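Local coordinates for protein response regulator ChrA (Corynebacterium diphtheriae, PDB 4YN8) that probably binds DNA as the response regulator of a haem-sensing two-component system, coupling a CheY-like receiver domain to a LuxR-type helix-turn-helix domain, at residues I55-T66 / A87-A97; R140-L151 / H177-L185. The protein carries 1 engineered substitution. All coordinates share one frame; numbering follows the deposited sequence. Where two conformers were deposited one is given.

In the fold
Two contacts, one in each domain of a modular response regulator, illustrate how a receiver domain and a probable DNA-binding domain each keep a packed contact of their own. Interaction 1 (55-66 with 87-97) belongs to the CheY-like receiver domain and interaction 2 (140-151 with 177-185) to the LuxR-type helical domain. Their centres lie 34 Å apart and their nearest atoms about 14 Å, so neither touches the other. Interaction 1 borders the metal site, where the side chain of Gln56 is about 5 Å from a bound magnesium ion and about 4 Å from that of the metal ligand Asp54. Helix 126-136 packs against helix 89-94 of interaction 1 before the chain runs on to interaction 2.

Interaction 1. Residues I55-T66 / A87-A97; sequences IQMPGTDGITLT and ADILAAVEAGA. With SO4 (sulfate ion), chain B.
Ile63 lies against the helix that starts after Asp88, and its side chain can be followed outward branch by branch. CB already points at segment 87-97. From it, Ile63 CG1 runs over the backbone of that helix, 3.7 Å from Ala92 CA, while Ile63 CG2 settles 3.8 Å from the carbonyl oxygen Ala91 O. The tip, CD1, reaches the first turn, touching Asp88 O and the methyl Ala91 CB. Ile55 approaches from the loop that follows strand 50-53: its CD1 meets Ala92 CB at 3.6 Å and its CG2 meets Ala87 CB, so Ala92 CB is shared by both isoleucines. Further along, Thr66 offers only carbon. Its hydroxyl turns back to its own helix, where OG1 donates to Gly62 O (2.7 Å); with OG1 beside the backbone N (chi1 -60°), Thr66 CG2 is left to rest 3.7 Å from Ala97 N.

Each helix start is capped by its own aspartate: Asp61 OD1 accepts from Thr64 N, and Asp88 OD1, met from above its carboxylate plane, from Ala91 N. This is the helix packing of a CheY-like receiver fold, beside the site where Asp54 binds magnesium. A sulfate, probably from the crystallisation liquor, is gripped there by Ile55 N (to O4, 3.1 Å) and Gln56 N (to O3, 3.1 Å), together with Thr81, Thr85 and Lys103; this is consistent with the phosphate position of phosphorylated receivers. No hydrogen bond joins the two segments: small alanines admit the branched side chains closely, and cohesion here is apolar, while the backbone N-H groups of Ile55 and Gln56 are turned to the sulfate.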
# COMPACT_ATOMS: atom_id res chain seq x y z
N ILE A 55 -1.75 5.25 8.46
CA ILE A 55 -0.60 4.66 7.82
C ILE A 55 0.57 5.66 7.67
O ILE A 55 1.67 5.44 8.19
CB ILE A 55 -0.93 4.07 6.43
CG1 ILE A 55 -2.11 3.11 6.51
CG2 ILE A 55 0.31 3.50 5.79
CD1 ILE A 55 -2.59 2.66 5.14
N GLN A 56 0.31 6.78 6.99
CA GLN A 56 1.33 7.76 6.58
C GLN A 56 1.80 8.65 7.70
O GLN A 56 1.14 9.60 7.98
CB GLN A 56 0.70 8.71 5.55
CG GLN A 56 0.14 8.01 4.36
CD GLN A 56 -0.23 8.98 3.26
OE1 GLN A 56 -1.42 9.33 3.06
NE2 GLN A 56 0.79 9.47 2.58
N MET A 57 2.94 8.35 8.34
CA MET A 57 3.46 9.23 9.40
C MET A 57 4.98 9.20 9.32
O MET A 57 5.57 8.15 9.10
CB MET A 57 3.08 8.70 10.80
CG MET A 57 1.60 8.53 10.96
SD MET A 57 0.99 7.92 12.53
CE MET A 57 1.65 6.28 12.51
N PRO A 58 5.61 10.34 9.60
CA PRO A 58 7.07 10.39 9.56
C PRO A 58 7.65 9.66 10.76
O PRO A 58 7.00 9.51 11.81
CB PRO A 58 7.33 11.92 9.65
CG PRO A 58 6.36 12.35 10.70
CD PRO A 58 5.08 11.52 10.35
N GLY A 59 8.87 9.18 10.64
CA GLY A 59 9.50 8.49 11.73
C GLY A 59 9.07 7.05 11.72
O GLY A 59 9.64 6.25 11.01
N THR A 60 8.10 6.69 12.54
CA THR A 60 7.59 5.33 12.55
C THR A 60 6.18 5.38 12.03
O THR A 60 5.31 6.02 12.65
CB THR A 60 7.57 4.73 13.98
OG1 THR A 60 8.92 4.76 14.50
CG2 THR A 60 7.05 3.33 14.03
N ASP A 61 5.96 4.78 10.87
CA ASP A 61 4.66 4.79 10.25
C ASP A 61 3.77 3.66 10.82
O ASP A 61 4.19 2.89 11.67
CB ASP A 61 4.75 4.78 8.71
CG ASP A 61 5.25 3.47 8.13
OD1 ASP A 61 5.20 2.41 8.77
OD2 ASP A 61 5.65 3.48 6.92
N GLY A 62 2.52 3.63 10.41
CA GLY A 62 1.54 2.71 10.98
C GLY A 62 1.85 1.26 10.58
O GLY A 62 1.47 0.32 11.30
N ILE A 63 2.50 1.05 9.43
CA ILE A 63 2.91 -0.31 9.01
C ILE A 63 3.99 -0.87 9.98
O ILE A 63 3.87 -1.97 10.54
CB ILE A 63 3.43 -0.27 7.58
CG1 ILE A 63 2.32 0.19 6.65
CG2 ILE A 63 3.97 -1.63 7.13
CD1 ILE A 63 2.85 0.74 5.35
N THR A 64 5.03 -0.04 10.24
CA THR A 64 6.10 -0.44 11.12
C THR A 64 5.55 -0.61 12.54
O THR A 64 5.92 -1.56 13.26
CB THR A 64 7.21 0.62 11.11
OG1 THR A 64 7.66 0.72 9.76
CG2 THR A 64 8.34 0.22 12.05
N LEU A 65 4.68 0.31 12.96
CA LEU A 65 4.07 0.20 14.28
C LEU A 65 3.26 -1.10 14.48
O LEU A 65 3.32 -1.77 15.53
CB LEU A 65 3.14 1.41 14.55
CG LEU A 65 2.32 1.32 15.82
CD1 LEU A 65 3.31 1.35 16.99
CD2 LEU A 65 1.29 2.46 15.85
N THR A 66 2.47 -1.44 13.45
CA THR A 66 1.70 -2.69 13.47
C THR A 66 2.61 -3.90 13.69
O THR A 66 2.30 -4.75 14.53
CB THR A 66 0.80 -2.83 12.22
OG1 THR A 66 -0.10 -1.69 12.25
CG2 THR A 66 0.01 -4.12 12.23
N ALA A 87 -0.65 6.37 0.54
CA ALA A 87 0.17 5.46 1.32
C ALA A 87 0.27 4.06 0.70
O ALA A 87 -0.50 3.71 -0.19
CB ALA A 87 -0.38 5.32 2.70
N ASP A 88 1.15 3.24 1.27
CA ASP A 88 1.36 1.89 0.79
C ASP A 88 0.32 0.97 1.41
O ASP A 88 0.57 0.27 2.43
CB ASP A 88 2.75 1.38 1.12
CG ASP A 88 3.14 0.16 0.31
OD1 ASP A 88 2.28 -0.55 -0.25
OD2 ASP A 88 4.35 -0.08 0.27
N ILE A 89 -0.86 1.00 0.80
CA ILE A 89 -1.99 0.25 1.36
C ILE A 89 -1.71 -1.27 1.31
O ILE A 89 -2.10 -1.97 2.25
CB ILE A 89 -3.32 0.65 0.66
CG1 ILE A 89 -4.52 -0.07 1.31
CG2 ILE A 89 -3.24 0.30 -0.80
CD1 ILE A 89 -5.86 0.47 0.81
N LEU A 90 -1.04 -1.76 0.28
CA LEU A 90 -0.72 -3.18 0.25
C LEU A 90 0.21 -3.56 1.42
O LEU A 90 -0.04 -4.55 2.11
CB LEU A 90 -0.11 -3.58 -1.06
CG LEU A 90 0.36 -5.04 -1.17
CD1 LEU A 90 -0.80 -5.99 -0.96
CD2 LEU A 90 1.06 -5.28 -2.53
N ALA A 91 1.26 -2.77 1.66
CA ALA A 91 2.14 -3.09 2.81
C ALA A 91 1.37 -3.04 4.12
O ALA A 91 1.65 -3.84 5.02
CB ALA A 91 3.35 -2.18 2.85
N ALA A 92 0.42 -2.10 4.24
CA ALA A 92 -0.41 -1.98 5.45
C ALA A 92 -1.27 -3.21 5.66
O ALA A 92 -1.37 -3.75 6.77
CB ALA A 92 -1.28 -0.72 5.44
N VAL A 93 -1.88 -3.69 4.57
CA VAL A 93 -2.69 -4.91 4.66
C VAL A 93 -1.79 -6.13 4.96
O VAL A 93 -2.13 -7.01 5.79
CB VAL A 93 -3.56 -5.07 3.40
CG1 VAL A 93 -4.28 -6.44 3.38
CG2 VAL A 93 -4.61 -3.94 3.36
N GLU A 94 -0.63 -6.17 4.33
CA GLU A 94 0.32 -7.27 4.58
C GLU A 94 0.84 -7.32 5.99
O GLU A 94 1.25 -8.37 6.47
CB GLU A 94 1.49 -7.20 3.62
CG GLU A 94 1.05 -7.57 2.20
CD GLU A 94 2.15 -7.42 1.16
OE1 GLU A 94 3.01 -6.50 1.31
OE2 GLU A 94 2.15 -8.22 0.19
N ALA A 95 0.79 -6.20 6.68
CA ALA A 95 1.24 -6.16 8.07
C ALA A 95 0.35 -6.94 9.01
O ALA A 95 0.76 -7.26 10.15
CB ALA A 95 1.42 -4.74 8.53
N GLY A 96 -0.89 -7.23 8.61
CA GLY A 96 -1.75 -8.07 9.43
C GLY A 96 -2.26 -7.48 10.72
O GLY A 96 -2.31 -8.17 11.79
N ALA A 97 -2.67 -6.22 10.67
CA ALA A 97 -3.39 -5.63 11.79
C ALA A 97 -4.69 -6.40 12.03
O ALA A 97 -5.26 -6.95 11.11
CB ALA A 97 -3.72 -4.19 11.49
S SO4 B . -3.52 7.29 5.56
O1 SO4 B . -4.82 7.98 5.47
O2 SO4 B . -2.92 7.22 4.23
O3 SO4 B . -2.49 7.89 6.44
O4 SO4 B . -3.72 5.86 6.08

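Interaction 2. Residues R140-L151 / H177-L185; sequences RQALSAREIEIL and HLVHIYSKL. With SO4 (sulfate ion), chain D.
Glu147 and His180 form a polar link in this LuxR-type helix-turn-helix domain, where the helical segments 145-151 and 177-185 cross at about 90°. In the His180 conformer described, ND1 donates to the syn side of Glu147 OE2 at 2.5 Å, with the carboxylate and ring nearly coplanar; His180 has two deposited conformers, and so short a length is doubtful. OE2 also accepts from a water, which lies 2.6 Å from His177 ND1 and so links Glu147 to His177. The other carboxylate oxygen is engaged too: Glu147 OE1 accepts from Ser144 N at 2.9 Å while Ser144 OG accepts from Glu147 N at 3.1 Å, a capping box that opens the helix and fixes the carboxylate.

In the Lys184 conformer described, the chain bends at chi2 and chi3 (-76°, -83°), which brings NZ into the carbonyl plane of Gln141 to donate to its O; Lys184 CD then covers one face of the Arg140 guanidinium. Arg140 NH1 adds a weak bond to Ser183 OG. Beneath the polar groups, Ile181 CG1 packs on Glu147 CG, and Ile181 CG2 lies 3.8 Å from Leu151 CD2. Beside them, Arg146 CG sits over the His177 ring, 3.9 Å from its centroid.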
# COMPACT_ATOMS: atom_id res chain seq x y z
N ARG A 140 -2.15 -2.83 -17.78
CA ARG A 140 -0.94 -2.23 -18.34
C ARG A 140 -1.18 -2.08 -19.82
O ARG A 140 -2.06 -2.72 -20.40
CB ARG A 140 0.31 -3.05 -18.00
CG ARG A 140 0.92 -2.77 -16.62
CD ARG A 140 2.42 -3.18 -16.52
NE ARG A 140 3.38 -2.13 -16.93
CZ ARG A 140 4.71 -2.26 -16.93
NH1 ARG A 140 5.28 -3.41 -16.56
NH2 ARG A 140 5.50 -1.24 -17.31
N GLN A 141 -0.50 -1.10 -20.41
CA GLN A 141 -0.71 -0.81 -21.82
C GLN A 141 0.03 -1.82 -22.72
O GLN A 141 1.00 -2.40 -22.33
CB GLN A 141 -0.19 0.61 -22.15
CG GLN A 141 1.31 0.72 -21.99
CD GLN A 141 1.88 2.11 -22.31
OE1 GLN A 141 1.15 3.01 -22.75
NE2 GLN A 141 3.19 2.27 -22.07
N ALA A 142 -0.43 -1.94 -23.94
CA ALA A 142 0.21 -2.83 -24.90
C ALA A 142 1.57 -2.29 -25.22
O ALA A 142 1.85 -1.10 -25.03
CB ALA A 142 -0.61 -2.88 -26.13
N LEU A 143 2.45 -3.14 -25.72
CA LEU A 143 3.69 -2.65 -26.30
C LEU A 143 3.33 -1.69 -27.44
O LEU A 143 2.37 -1.90 -28.21
CB LEU A 143 4.50 -3.83 -26.82
CG LEU A 143 5.26 -4.64 -25.77
CD1 LEU A 143 6.24 -5.54 -26.46
CD2 LEU A 143 6.06 -3.74 -24.89
N SER A 144 4.11 -0.63 -27.61
CA SER A 144 3.84 0.30 -28.67
C SER A 144 4.46 -0.19 -30.01
O SER A 144 5.32 -1.06 -30.04
CB SER A 144 4.55 1.62 -28.32
OG SER A 144 5.97 1.45 -28.36
N ALA A 145 4.13 0.51 -31.08
CA ALA A 145 4.64 0.16 -32.38
C ALA A 145 6.16 0.26 -32.36
O ALA A 145 6.83 -0.58 -32.96
CB ALA A 145 4.07 1.09 -33.44
N ARG A 146 6.70 1.27 -31.69
CA ARG A 146 8.15 1.46 -31.60
C ARG A 146 8.81 0.32 -30.87
O ARG A 146 9.85 -0.18 -31.27
CB ARG A 146 8.50 2.76 -30.89
CG ARG A 146 9.98 2.97 -30.66
CD ARG A 146 10.71 3.13 -32.01
NE ARG A 146 10.56 4.52 -32.46
CZ ARG A 146 11.07 5.03 -33.59
NH1 ARG A 146 11.63 4.24 -34.50
NH2 ARG A 146 10.97 6.35 -33.83
N GLU A 147 8.18 -0.12 -29.78
CA GLU A 147 8.73 -1.21 -29.03
C GLU A 147 8.71 -2.53 -29.83
O GLU A 147 9.69 -3.30 -29.77
CB GLU A 147 7.98 -1.36 -27.70
CG GLU A 147 8.35 -0.28 -26.64
CD GLU A 147 7.36 -0.19 -25.45
OE1 GLU A 147 6.15 -0.57 -25.56
OE2 GLU A 147 7.79 0.36 -24.40
N ILE A 148 7.65 -2.77 -30.59
CA ILE A 148 7.56 -3.96 -31.45
C ILE A 148 8.64 -3.92 -32.52
O ILE A 148 9.32 -4.91 -32.78
CB ILE A 148 6.17 -4.05 -32.12
CG1 ILE A 148 5.05 -4.28 -31.09
CG2 ILE A 148 6.19 -5.10 -33.24
CD1 ILE A 148 5.27 -5.48 -30.20
N GLU A 149 8.85 -2.73 -33.09
CA GLU A 149 9.89 -2.53 -34.09
C GLU A 149 11.23 -2.81 -33.53
O GLU A 149 12.06 -3.48 -34.17
CB GLU A 149 9.87 -1.07 -34.57
CG GLU A 149 10.80 -0.77 -35.71
CD GLU A 149 10.70 0.71 -36.15
OE1 GLU A 149 10.44 1.60 -35.28
OE2 GLU A 149 10.93 0.99 -37.33
N ILE A 150 11.50 -2.34 -32.32
CA ILE A 150 12.77 -2.66 -31.72
C ILE A 150 12.95 -4.16 -31.52
O ILE A 150 14.04 -4.69 -31.77
CB ILE A 150 12.94 -1.89 -30.38
CG1 ILE A 150 13.26 -0.40 -30.70
CG2 ILE A 150 14.05 -2.44 -29.54
CD1 ILE A 150 13.17 0.47 -29.49
N LEU A 151 11.92 -4.81 -30.98
CA LEU A 151 12.02 -6.30 -30.79
C LEU A 151 12.28 -7.04 -32.10
O LEU A 151 13.13 -7.97 -32.14
CB LEU A 151 10.78 -6.82 -30.10
CG LEU A 151 10.72 -6.49 -28.62
CD1 LEU A 151 9.26 -6.63 -28.19
CD2 LEU A 151 11.63 -7.41 -27.81
N HIS A 177 14.04 2.49 -24.22
CA HIS A 177 12.99 1.62 -24.72
C HIS A 177 13.23 0.20 -24.25
O HIS A 177 12.27 -0.47 -23.90
CB HIS A 177 12.92 1.62 -26.24
CG HIS A 177 12.32 2.86 -26.83
ND1 HIS A 177 11.08 3.35 -26.49
CD2 HIS A 177 12.80 3.70 -27.79
CE1 HIS A 177 10.81 4.44 -27.20
NE2 HIS A 177 11.85 4.68 -27.99
N LEU A 178 14.46 -0.28 -24.36
CA LEU A 178 14.77 -1.66 -23.91
C LEU A 178 14.45 -1.83 -22.45
O LEU A 178 13.89 -2.88 -22.05
CB LEU A 178 16.21 -2.08 -24.20
CG LEU A 178 16.57 -2.22 -25.67
CD1 LEU A 178 18.06 -2.45 -25.80
CD2 LEU A 178 15.72 -3.31 -26.32
N VAL A 179 14.77 -0.84 -21.62
CA VAL A 179 14.37 -0.95 -20.19
C VAL A 179 12.88 -1.19 -20.03
O VAL A 179 12.46 -2.11 -19.27
CB VAL A 179 14.86 0.27 -19.32
CG1 VAL A 179 14.21 0.23 -17.95
CG2 VAL A 179 16.37 0.26 -19.23
N HIS A 180 12.07 -0.45 -20.77
CA HIS A 180 10.65 -0.55 -20.63
C HIS A 180 10.17 -1.88 -21.18
O HIS A 180 9.32 -2.52 -20.58
CB HIS A 180 9.93 0.57 -21.33
CG HIS A 180 8.48 0.65 -20.96
ND1 HIS A 180 7.47 0.55 -21.89
CD2 HIS A 180 7.87 0.80 -19.75
CE1 HIS A 180 6.30 0.67 -21.28
NE2 HIS A 180 6.52 0.81 -19.98
N ILE A 181 10.76 -2.30 -22.31
CA ILE A 181 10.33 -3.57 -22.93
C ILE A 181 10.64 -4.74 -21.99
O ILE A 181 9.77 -5.64 -21.79
CB ILE A 181 11.06 -3.75 -24.30
CG1 ILE A 181 10.51 -2.81 -25.35
CG2 ILE A 181 10.98 -5.19 -24.78
CD1 ILE A 181 11.47 -2.54 -26.50
N TYR A 182 11.83 -4.75 -21.41
CA TYR A 182 12.25 -5.85 -20.54
C TYR A 182 11.35 -5.93 -19.33
O TYR A 182 10.99 -7.02 -18.86
CB TYR A 182 13.70 -5.63 -20.07
CG TYR A 182 14.78 -5.77 -21.12
CD1 TYR A 182 14.50 -6.12 -22.44
CD2 TYR A 182 16.10 -5.54 -20.79
CE1 TYR A 182 15.51 -6.21 -23.38
CE2 TYR A 182 17.10 -5.65 -21.72
CZ TYR A 182 16.80 -5.95 -23.02
OH TYR A 182 17.81 -6.02 -23.94
N SER A 183 10.96 -4.77 -18.83
CA SER A 183 10.03 -4.74 -17.70
C SER A 183 8.66 -5.36 -18.08
O SER A 183 8.16 -6.23 -17.37
CB SER A 183 9.94 -3.31 -17.14
OG SER A 183 8.73 -3.11 -16.44
N LYS A 184 8.11 -4.99 -19.23
CA LYS A 184 6.84 -5.51 -19.72
C LYS A 184 6.88 -7.02 -19.98
O LYS A 184 5.87 -7.72 -19.79
CB LYS A 184 6.42 -4.82 -21.03
CG LYS A 184 6.32 -3.31 -20.95
CD LYS A 184 5.07 -2.90 -20.25
CE LYS A 184 3.91 -2.92 -21.22
NZ LYS A 184 2.65 -2.95 -20.45
N LEU A 185 8.02 -7.49 -20.46
CA LEU A 185 8.23 -8.92 -20.79
C LEU A 185 8.64 -9.79 -19.60
O LEU A 185 8.66 -11.01 -19.71
CB LEU A 185 9.26 -9.05 -21.91
CG LEU A 185 8.81 -8.43 -23.24
CD1 LEU A 185 9.89 -8.66 -24.28
CD2 LEU A 185 7.49 -8.99 -23.72
S SO4 D . 21.15 -6.33 -22.84
O1 SO4 D . 20.29 -5.47 -23.71
O2 SO4 D . 22.57 -6.06 -23.05
O3 SO4 D . 20.65 -5.91 -21.53
O4 SO4 D . 21.03 -7.78 -23.03
O HOH W 1 9.38 2.58 -24.63